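Tyrosine--tRNA ligase, mitochondrial (Coccidioides posadasii, PDB 5IJX) probably catalyses the ATP-dependent attachment of L-tyrosine to mitochondrial tRNA(Tyr), its class I catalytic part being the piece held in this chain. Local coordinates at residues S49-L60 / D272-T282; V184-M194 / F248-A259. All coordinates share one frame; numbering follows the deposited sequence.

Contact 1 of 2, residues S49-L60 / D272-T282; sequences SVVGQRDALDKL and DPDLANPYGIT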
loop_
_atom_site.group_PDB
_atom_site.type_symbol
_atom_site.label_atom_id
_atom_site.label_comp_id
_atom_site.label_asym_id
_atom_site.label_seq_id
_atom_site.Cartn_x
_atom_site.Cartn_y
_atom_site.Cartn_z
ATOM N N SER A 49 -14.493 -11.877 24.855
ATOM C CA SER A 49 -13.785 -13.067 24.393
ATOM C C SER A 49 -12.308 -12.730 24.248
ATOM O O SER A 49 -11.912 -11.560 24.241
ATOM C CB SER A 49 -14.353 -13.598 23.072
ATOM O OG SER A 49 -13.886 -12.836 21.975
ATOM N N VAL A 50 -11.500 -13.780 24.135
ATOM C CA VAL A 50 -10.062 -13.668 23.926
ATOM C C VAL A 50 -9.751 -14.092 22.500
ATOM O O VAL A 50 -10.237 -15.131 22.036
ATOM C CB VAL A 50 -9.279 -14.534 24.926
ATOM C CG1 VAL A 50 -7.796 -14.552 24.571
ATOM C CG2 VAL A 50 -9.484 -14.026 26.344
ATOM N N VAL A 51 -8.938 -13.297 21.813
ATOM C CA VAL A 51 -8.408 -13.674 20.508
ATOM C C VAL A 51 -7.048 -14.315 20.754
ATOM O O VAL A 51 -6.096 -13.641 21.162
ATOM C CB VAL A 51 -8.304 -12.472 19.562
ATOM C CG1 VAL A 51 -8.274 -12.949 18.113
ATOM C CG2 VAL A 51 -9.464 -11.508 19.779
ATOM N N GLY A 52 -6.964 -15.619 20.510
ATOM C CA GLY A 52 -5.842 -16.437 20.923
ATOM C C GLY A 52 -6.250 -17.400 22.025
ATOM O O GLY A 52 -7.393 -17.420 22.486
ATOM N N GLN A 53 -5.283 -18.212 22.446
ATOM C CA GLN A 53 -5.520 -19.134 23.550
ATOM C C GLN A 53 -5.622 -18.348 24.853
ATOM O O GLN A 53 -4.706 -17.601 25.214
ATOM C CB GLN A 53 -4.412 -20.180 23.625
ATOM C CG GLN A 53 -4.708 -21.441 22.826
ATOM C CD GLN A 53 -3.756 -22.575 23.150
ATOM O OE1 GLN A 53 -2.877 -22.439 24.001
ATOM N NE2 GLN A 53 -3.929 -23.705 22.475
ATOM N N ARG A 54 -6.745 -18.516 25.554
ATOM C CA ARG A 54 -7.015 -17.722 26.750
ATOM C C ARG A 54 -5.953 -17.955 27.820
ATOM O O ARG A 54 -5.347 -17.005 28.333
ATOM C CB ARG A 54 -8.413 -18.056 27.275
ATOM C CG ARG A 54 -8.845 -17.262 28.493
ATOM C CD ARG A 54 -8.550 -18.010 29.781
ATOM N NE ARG A 54 -8.956 -17.248 30.959
ATOM C CZ ARG A 54 -8.346 -17.300 32.140
ATOM N NH1 ARG A 54 -7.280 -18.070 32.316
ATOM N NH2 ARG A 54 -8.797 -16.568 33.147
ATOM N N ASP A 55 -5.715 -19.220 28.175
ATOM C CA ASP A 55 -4.731 -19.521 29.210
ATOM C C ASP A 55 -3.335 -19.071 28.803
ATOM O O ASP A 55 -2.527 -18.701 29.664
ATOM C CB ASP A 55 -4.736 -21.017 29.524
ATOM C CG ASP A 55 -6.042 -21.479 30.145
ATOM O OD1 ASP A 55 -6.344 -22.688 30.072
ATOM O OD2 ASP A 55 -6.768 -20.630 30.704
ATOM N N ALA A 56 -3.029 -19.094 27.504
ATOM C CA ALA A 56 -1.747 -18.575 27.039
ATOM C C ALA A 56 -1.626 -17.081 27.318
ATOM O O ALA A 56 -0.551 -16.595 27.684
ATOM C CB ALA A 56 -1.574 -18.854 25.547
ATOM N N LEU A 57 -2.721 -16.335 27.146
ATOM C CA LEU A 57 -2.690 -14.901 27.416
ATOM C C LEU A 57 -2.578 -14.628 28.910
ATOM O O LEU A 57 -1.797 -13.766 29.332
ATOM C CB LEU A 57 -3.937 -14.233 26.840
ATOM C CG LEU A 57 -4.139 -12.758 27.203
ATOM C CD1 LEU A 57 -2.918 -11.927 26.823
ATOM C CD2 LEU A 57 -5.392 -12.213 26.531
ATOM N N ASP A 58 -3.362 -15.339 29.723
ATOM C CA ASP A 58 -3.200 -15.249 31.170
ATOM C C ASP A 58 -1.744 -15.482 31.559
ATOM O O ASP A 58 -1.167 -14.735 32.359
ATOM C CB ASP A 58 -4.115 -16.266 31.855
ATOM C CG ASP A 58 -4.435 -15.894 33.287
ATOM O OD1 ASP A 58 -4.158 -14.742 33.685
ATOM O OD2 ASP A 58 -4.979 -16.751 34.015
ATOM N N LYS A 59 -1.133 -16.517 30.978
ATOM C CA LYS A 59 0.275 -16.806 31.227
ATOM C C LYS A 59 1.156 -15.625 30.839
ATOM O O LYS A 59 2.038 -15.214 31.602
ATOM C CB LYS A 59 0.679 -18.061 30.452
ATOM C CG LYS A 59 2.076 -18.576 30.747
ATOM C CD LYS A 59 2.321 -19.905 30.038
ATOM C CE LYS A 59 3.087 -19.718 28.744
ATOM N NZ LYS A 59 2.993 -20.911 27.853
ATOM N N LEU A 60 0.934 -15.070 29.646
ATOM C CA LEU A 60 1.727 -13.937 29.184
ATOM C C LEU A 60 1.669 -12.789 30.182
ATOM O O LEU A 60 2.701 -12.307 30.661
ATOM C CB LEU A 60 1.228 -13.479 27.813
ATOM C CG LEU A 60 1.855 -12.190 27.268
ATOM C CD1 LEU A 60 3.314 -12.413 26.898
ATOM C CD2 LEU A 60 1.069 -11.677 26.078
ATOM N N ASP A 272 9.812 -19.619 24.896
ATOM C CA ASP A 272 8.404 -19.995 24.904
ATOM C C ASP A 272 7.633 -19.134 23.910
ATOM O O ASP A 272 7.536 -17.918 24.107
ATOM C CB ASP A 272 7.815 -19.832 26.297
ATOM C CG ASP A 272 6.351 -20.221 26.356
ATOM O OD1 ASP A 272 5.903 -20.985 25.474
ATOM O OD2 ASP A 272 5.652 -19.765 27.284
ATOM N N PRO A 273 7.063 -19.712 22.847
ATOM C CA PRO A 273 6.357 -18.873 21.863
ATOM C C PRO A 273 5.199 -18.095 22.457
ATOM O O PRO A 273 4.931 -16.971 22.019
ATOM C CB PRO A 273 5.874 -19.886 20.813
ATOM C CG PRO A 273 6.691 -21.113 21.035
ATOM C CD PRO A 273 7.001 -21.140 22.494
ATOM N N ASP A 274 4.502 -18.661 23.445
ATOM C CA ASP A 274 3.373 -17.968 24.055
ATOM C C ASP A 274 3.771 -16.623 24.646
ATOM O O ASP A 274 2.909 -15.753 24.813
ATOM C CB ASP A 274 2.746 -18.848 25.138
ATOM C CG ASP A 274 2.077 -20.084 24.570
ATOM O OD1 ASP A 274 2.273 -20.366 23.368
ATOM O OD2 ASP A 274 1.362 -20.776 25.323
ATOM N N LEU A 275 5.050 -16.431 24.967
ATOM C CA LEU A 275 5.527 -15.169 25.514
ATOM C C LEU A 275 5.943 -14.172 24.440
ATOM O O LEU A 275 6.207 -13.010 24.766
ATOM C CB LEU A 275 6.708 -15.422 26.458
ATOM C CG LEU A 275 6.408 -16.283 27.687
ATOM C CD1 LEU A 275 7.675 -16.529 28.488
ATOM C CD2 LEU A 275 5.344 -15.636 28.558
ATOM N N ALA A 276 6.004 -14.595 23.177
ATOM C CA ALA A 276 6.407 -13.729 22.081
ATOM C C ALA A 276 5.272 -13.386 21.126
ATOM O O ALA A 276 5.475 -12.564 20.227
ATOM C CB ALA A 276 7.544 -14.385 21.283
ATOM N N ASN A 277 4.090 -13.981 21.297
ATOM C CA ASN A 277 3.025 -13.872 20.313
ATOM C C ASN A 277 2.069 -12.738 20.651
ATOM O O ASN A 277 2.005 -12.274 21.793
ATOM C CB ASN A 277 2.248 -15.184 20.234
ATOM C CG ASN A 277 2.945 -16.224 19.385
ATOM O OD1 ASN A 277 4.061 -16.012 18.913
ATOM N ND2 ASN A 277 2.289 -17.361 19.187
ATOM N N PRO A 278 1.306 -12.272 19.666
ATOM C CA PRO A 278 0.271 -11.272 19.927
ATOM C C PRO A 278 -1.043 -11.905 20.354
ATOM O O PRO A 278 -1.370 -13.037 19.994
ATOM C CB PRO A 278 0.134 -10.574 18.568
ATOM C CG PRO A 278 0.403 -11.668 17.588
ATOM C CD PRO A 278 1.461 -12.536 18.225
ATOM N N TYR A 279 -1.804 -11.143 21.138
ATOM C CA TYR A 279 -3.092 -11.596 21.643
ATOM C C TYR A 279 -4.107 -10.463 21.547
ATOM O O TYR A 279 -3.760 -9.292 21.347
ATOM C CB TYR A 279 -2.987 -12.086 23.093
ATOM C CG TYR A 279 -2.073 -13.278 23.288
ATOM C CD1 TYR A 279 -2.580 -14.572 23.305
ATOM C CD2 TYR A 279 -0.706 -13.109 23.462
ATOM C CE1 TYR A 279 -1.749 -15.664 23.487
ATOM C CE2 TYR A 279 0.132 -14.194 23.644
ATOM C CZ TYR A 279 -0.395 -15.469 23.656
ATOM O OH TYR A 279 0.437 -16.550 23.838
ATOM N N GLY A 280 -5.380 -10.825 21.705
ATOM C CA GLY A 280 -6.447 -9.850 21.638
ATOM C C GLY A 280 -7.464 -10.066 22.741
ATOM O O GLY A 280 -7.608 -11.164 23.282
ATOM N N ILE A 281 -8.175 -8.985 23.064
ATOM C CA ILE A 281 -9.297 -9.024 23.993
ATOM C C ILE A 281 -10.437 -8.205 23.404
ATOM O O ILE A 281 -10.228 -7.076 22.941
ATOM C CB ILE A 281 -8.920 -8.493 25.390
ATOM C CG1 ILE A 281 -7.743 -9.287 25.963
ATOM C CG2 ILE A 281 -10.123 -8.585 26.331
ATOM C CD1 ILE A 281 -7.211 -8.740 27.271
ATOM N N THR A 282 -11.640 -8.774 23.423
ATOM C CA THR A 282 -12.844 -8.099 22.960
ATOM C C THR A 282 -13.807 -7.960 24.129
ATOM O O THR A 282 -14.054 -8.932 24.857
ATOM C CB THR A 282 -13.518 -8.859 21.812
ATOM O OG1 THR A 282 -13.826 -10.194 22.232
ATOM C CG2 THR A 282 -12.613 -8.898 20.586
#
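At the edge of the mixed sheet of the catalytic domain, Ser-49, Val-50 and Val-51 pair antiparallel with Thr-282, Ile-281 and Gly-280, their N-to-C directions 157° apart. Two hydrogen-bonded pairs, Ser-49 with Thr-282 and Val-51 with Gly-280, flank the non-hydrogen-bonded pair of Val-50 and Ile-281. The hydroxyls Ser-49 OG and Thr-282 OG1 add a hydrogen bond (2.7 Å). Since Gly-280 has no side chain, Val-51 CG2 can lie against its CA (3.9 Å), while Gly-52 turns the chain toward helix 54-60 with a positive phi of 111°, readily adopted by glycine.

The helix packs over Tyr-279. Leu-57 CA sits above one ring face, offset toward the rim, and Leu-57 CD1 reaches Tyr-279 CB (3.7 Å); Leu-57 CD2 lies 3.8 Å from Ile-281 CG1, the two side chains crossing at about a right angle. Leu-60 CD2 approaches Tyr-279 CD2 obliquely at 3.5 Å. The ring's hydroxyl donates to Asp-274 O on a lone pair in the carbonyl plane, satisfying the polar end of a buried tyrosine. Beyond it, a bend at chi3 (98°) swings Lys-59 NZ between two carboxylates: Asp-274 OD2 (3.0 Å), met from above the carboxylate plane, and Asp-272 OD2, reached through a weak bond of the same salt-bridge network. Strand 279-283 also pairs in parallel with strand 233-239, so strand 49-51 is an antiparallel addition to the parallel Rossmann-type core of a class I synthetase.

Contact 2 of 2, residues V184-M194 / F248-A259; sequences VLGTSLRLGPM and FGMDAIKGILKA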
loop_
_atom_site.group_PDB
_atom_site.type_symbol
_atom_site.label_atom_id
_atom_site.label_comp_id
_atom_site.label_asym_id
_atom_site.label_seq_id
_atom_site.Cartn_x
_atom_site.Cartn_y
_atom_site.Cartn_z
ATOM N N VAL A 184 7.352 -6.677 3.712
ATOM C CA VAL A 184 7.334 -7.318 5.023
ATOM C C VAL A 184 6.018 -8.058 5.248
ATOM O O VAL A 184 6.007 -9.209 5.698
ATOM C CB VAL A 184 7.588 -6.271 6.123
ATOM C CG1 VAL A 184 7.401 -6.880 7.503
ATOM C CG2 VAL A 184 8.988 -5.684 5.979
ATOM N N LEU A 185 4.893 -7.406 4.957
ATOM C CA LEU A 185 3.573 -7.953 5.258
ATOM C C LEU A 185 2.799 -8.406 4.031
ATOM O O LEU A 185 2.155 -9.456 4.070
ATOM C CB LEU A 185 2.736 -6.916 6.017
ATOM C CG LEU A 185 1.318 -7.347 6.402
ATOM C CD1 LEU A 185 1.337 -8.603 7.259
ATOM C CD2 LEU A 185 0.614 -6.221 7.130
ATOM N N GLY A 186 2.840 -7.637 2.941
ATOM C CA GLY A 186 2.065 -7.997 1.763
ATOM C C GLY A 186 2.381 -9.388 1.247
ATOM O O GLY A 186 1.488 -10.111 0.799
ATOM N N THR A 187 3.656 -9.782 1.299
ATOM C CA THR A 187 4.052 -11.089 0.789
ATOM C C THR A 187 3.562 -12.233 1.669
ATOM O O THR A 187 3.491 -13.372 1.195
ATOM C CB THR A 187 5.574 -11.161 0.653
ATOM O OG1 THR A 187 6.185 -10.908 1.923
ATOM C CG2 THR A 187 6.065 -10.135 -0.349
ATOM N N SER A 188 3.225 -11.958 2.930
ATOM C CA SER A 188 2.719 -12.985 3.836
ATOM C C SER A 188 1.209 -13.150 3.733
ATOM O O SER A 188 0.704 -14.278 3.776
ATOM C CB SER A 188 3.093 -12.647 5.283
ATOM O OG SER A 188 4.495 -12.535 5.436
ATOM N N LEU A 189 0.477 -12.047 3.607
ATOM C CA LEU A 189 -0.972 -12.120 3.503
ATOM C C LEU A 189 -1.377 -12.849 2.228
ATOM O O LEU A 189 -0.762 -12.678 1.173
ATOM C CB LEU A 189 -1.567 -10.715 3.517
ATOM C CG LEU A 189 -1.227 -9.888 4.755
ATOM C CD1 LEU A 189 -1.718 -8.459 4.590
ATOM C CD2 LEU A 189 -1.829 -10.525 5.994
ATOM N N ARG A 190 -2.419 -13.671 2.333
ATOM C CA ARG A 190 -2.975 -14.388 1.196
ATOM C C ARG A 190 -4.326 -13.787 0.828
ATOM O O ARG A 190 -5.118 -13.432 1.706
ATOM C CB ARG A 190 -3.131 -15.879 1.503
ATOM C CG ARG A 190 -1.865 -16.540 2.035
ATOM C CD ARG A 190 -0.700 -16.426 1.059
ATOM N NE ARG A 190 -0.984 -17.075 -0.219
ATOM C CZ ARG A 190 -0.136 -17.121 -1.242
ATOM N NH1 ARG A 190 1.061 -16.554 -1.150
ATOM N NH2 ARG A 190 -0.484 -17.735 -2.365
ATOM N N LEU A 191 -4.584 -13.684 -0.476
ATOM C CA LEU A 191 -5.771 -12.979 -0.944
ATOM C C LEU A 191 -7.048 -13.730 -0.579
ATOM O O LEU A 191 -7.990 -13.139 -0.037
ATOM C CB LEU A 191 -5.684 -12.768 -2.457
ATOM C CG LEU A 191 -6.876 -12.078 -3.120
ATOM C CD1 LEU A 191 -7.006 -10.642 -2.633
ATOM C CD2 LEU A 191 -6.743 -12.129 -4.635
ATOM N N GLY A 192 -7.099 -15.030 -0.871
ATOM C CA GLY A 192 -8.284 -15.827 -0.646
ATOM C C GLY A 192 -8.894 -15.614 0.725
ATOM O O GLY A 192 -10.058 -15.215 0.864
ATOM N N PRO A 193 -8.113 -15.886 1.771
ATOM C CA PRO A 193 -8.620 -15.669 3.137
ATOM C C PRO A 193 -9.252 -14.303 3.345
ATOM O O PRO A 193 -10.325 -14.206 3.953
ATOM C CB PRO A 193 -7.366 -15.854 3.999
ATOM C CG PRO A 193 -6.509 -16.795 3.210
ATOM C CD PRO A 193 -6.761 -16.475 1.763
HETATM N N MSE A 194 -8.622 -13.243 2.855
HETATM C CA MSE A 194 -9.166 -11.899 3.012
HETATM C C MSE A 194 -10.482 -11.736 2.261
HETATM O O MSE A 194 -11.433 -11.149 2.782
HETATM C CB MSE A 194 -8.164 -10.860 2.527
HETATM C CG MSE A 194 -6.985 -10.694 3.452
HETATM SE SE MSE A 194 -5.978 -9.103 3.007
HETATM C CE MSE A 194 -7.170 -7.747 3.749
ATOM N N PHE A 248 -7.143 -10.851 12.551
ATOM C CA PHE A 248 -6.352 -10.522 11.368
ATOM C C PHE A 248 -5.017 -9.896 11.748
ATOM O O PHE A 248 -3.984 -10.203 11.142
ATOM C CB PHE A 248 -7.136 -9.576 10.456
ATOM C CG PHE A 248 -6.407 -9.207 9.193
ATOM C CD1 PHE A 248 -6.702 -9.842 7.999
ATOM C CD2 PHE A 248 -5.429 -8.221 9.199
ATOM C CE1 PHE A 248 -6.034 -9.506 6.833
ATOM C CE2 PHE A 248 -4.757 -7.882 8.038
ATOM C CZ PHE A 248 -5.060 -8.524 6.854
ATOM N N GLY A 249 -5.019 -8.995 12.731
ATOM C CA GLY A 249 -3.764 -8.420 13.182
ATOM C C GLY A 249 -2.801 -9.480 13.678
ATOM O O GLY A 249 -1.651 -9.555 13.234
HETATM N N MSE A 250 -3.267 -10.328 14.588
HETATM C CA MSE A 250 -2.418 -11.355 15.171
HETATM C C MSE A 250 -1.830 -12.216 14.071
HETATM O O MSE A 250 -0.611 -12.302 13.921
HETATM C CB MSE A 250 -3.211 -12.213 16.151
HETATM C CG MSE A 250 -3.747 -11.437 17.332
HETATM SE SE MSE A 250 -5.008 -12.479 18.369
HETATM C CE MSE A 250 -4.074 -14.195 18.338
ATOM N N ASP A 251 -2.711 -12.842 13.286
ATOM C CA ASP A 251 -2.247 -13.672 12.184
ATOM C C ASP A 251 -1.262 -12.924 11.300
ATOM O O ASP A 251 -0.327 -13.527 10.759
ATOM C CB ASP A 251 -3.431 -14.163 11.356
ATOM C CG ASP A 251 -4.314 -15.127 12.125
ATOM O OD1 ASP A 251 -3.851 -15.665 13.155
ATOM O OD2 ASP A 251 -5.468 -15.356 11.697
ATOM N N ALA A 252 -1.441 -11.611 11.149
ATOM C CA ALA A 252 -0.495 -10.834 10.357
ATOM C C ALA A 252 0.878 -10.843 11.015
ATOM O O ALA A 252 1.875 -11.251 10.405
ATOM C CB ALA A 252 -1.009 -9.404 10.174
ATOM N N ILE A 253 0.940 -10.427 12.283
ATOM C CA ILE A 253 2.218 -10.369 12.988
ATOM C C ILE A 253 2.885 -11.735 12.982
ATOM O O ILE A 253 4.067 -11.868 12.643
ATOM C CB ILE A 253 2.016 -9.847 14.422
ATOM C CG1 ILE A 253 1.523 -8.397 14.387
ATOM C CG2 ILE A 253 3.316 -9.969 15.224
ATOM C CD1 ILE A 253 1.158 -7.832 15.739
ATOM N N LYS A 254 2.142 -12.771 13.373
ATOM C CA LYS A 254 2.683 -14.122 13.322
ATOM C C LYS A 254 3.256 -14.413 11.943
ATOM O O LYS A 254 4.393 -14.886 11.816
ATOM C CB LYS A 254 1.599 -15.134 13.697
ATOM C CG LYS A 254 1.169 -15.034 15.161
ATOM C CD LYS A 254 0.025 -15.975 15.502
ATOM C CE LYS A 254 -0.286 -15.946 16.994
ATOM N NZ LYS A 254 -1.608 -16.560 17.318
ATOM N N GLY A 255 2.499 -14.089 10.891
ATOM C CA GLY A 255 2.993 -14.323 9.544
ATOM C C GLY A 255 4.339 -13.669 9.307
ATOM O O GLY A 255 5.219 -14.246 8.663
ATOM N N ILE A 256 4.521 -12.459 9.835
ATOM C CA ILE A 256 5.807 -11.779 9.714
ATOM C C ILE A 256 6.891 -12.574 10.430
ATOM O O ILE A 256 7.964 -12.837 9.874
ATOM C CB ILE A 256 5.700 -10.343 10.256
ATOM C CG1 ILE A 256 4.775 -9.521 9.357
ATOM C CG2 ILE A 256 7.078 -9.695 10.352
ATOM C CD1 ILE A 256 4.496 -8.124 9.869
ATOM N N LEU A 257 6.626 -12.977 11.676
ATOM C CA LEU A 257 7.638 -13.699 12.441
ATOM C C LEU A 257 7.921 -15.062 11.822
ATOM O O LEU A 257 9.082 -15.479 11.730
ATOM C CB LEU A 257 7.191 -13.855 13.894
ATOM C CG LEU A 257 6.805 -12.573 14.634
ATOM C CD1 LEU A 257 6.292 -12.919 16.022
ATOM C CD2 LEU A 257 7.979 -11.607 14.726
ATOM N N LYS A 258 6.874 -15.765 11.385
ATOM C CA LYS A 258 7.042 -17.088 10.793
ATOM C C LYS A 258 7.828 -17.051 9.489
ATOM O O LYS A 258 8.291 -18.104 9.035
ATOM C CB LYS A 258 5.670 -17.722 10.558
ATOM C CG LYS A 258 5.723 -19.154 10.050
ATOM N N ALA A 259 7.987 -15.873 8.879
ATOM C CA ALA A 259 8.743 -15.732 7.643
ATOM C C ALA A 259 10.073 -15.016 7.825
ATOM O O ALA A 259 10.944 -15.138 6.958
ATOM C CB ALA A 259 7.912 -14.979 6.595
#
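With chi1 near -72° and a bend at chi3 (76°), selenomethionine Met-194 curls its tip back to Phe-248, whose ring is carried out toward it by a chi1 of -179°. The result is a Met-aromatic contact in the second turn of helix 243-259, a helix of the Rossmann-type catalytic domain. Met-194 SE lies 5.0 Å from the centroid of the Phe-248 ring, beside its edge, and Met-194 CG meets the same edge in plane. The Leu-189 side chain, running at about a right angle to that of Phe-248, places CD2 against Phe-248 CZ (3.9 Å).

Farther along, small residues let the chains come close: Ser-188 and Gly-255 have their CA atoms 5.9 Å apart, and the compact methyl of Ala-252 receives Leu-185 CD1 (3.8 Å). No hydrogen bond links the two segments, and branched aliphatic side chains suit this largely apolar packing. The segment 184-194 also meets the second subunit: Leu-189 and Met-194 both pack on Ile-212 of that chain, so the same residues join helix 243-259 to the dimer interface. At the far end, Ile-256 CD1 touches two side chains at once, Val-184 CG1 at 3.9 Å and Leu-185 CD1 at 4.1 Å.

Overall arrangement
The centres of contacts 1 and 2 lie about 18 Å apart in one catalytic domain. Along the chain the order is 49-60, 184-194, 248-259 and 272-282, so both halves of contact 2 fall between those of contact 1. Helix 243-259 precedes strand 279-283 and joins the two regions: its Met-250 packs against Val-51 and Pro-278, and Lys-254 on Asn-277. Contact 1 completes the sheet's edge, while contact 2 joins that helix to the segment 184-194, which itself packs on the second subunit. On the other side of strand 279-283 from 49-51 runs strand 233-239, whose Gln-236 lines the tyrosine pocket and is hydrogen-bonded through its backbone to Tyr-279 and Ile-281, linking pocket and sheet edge.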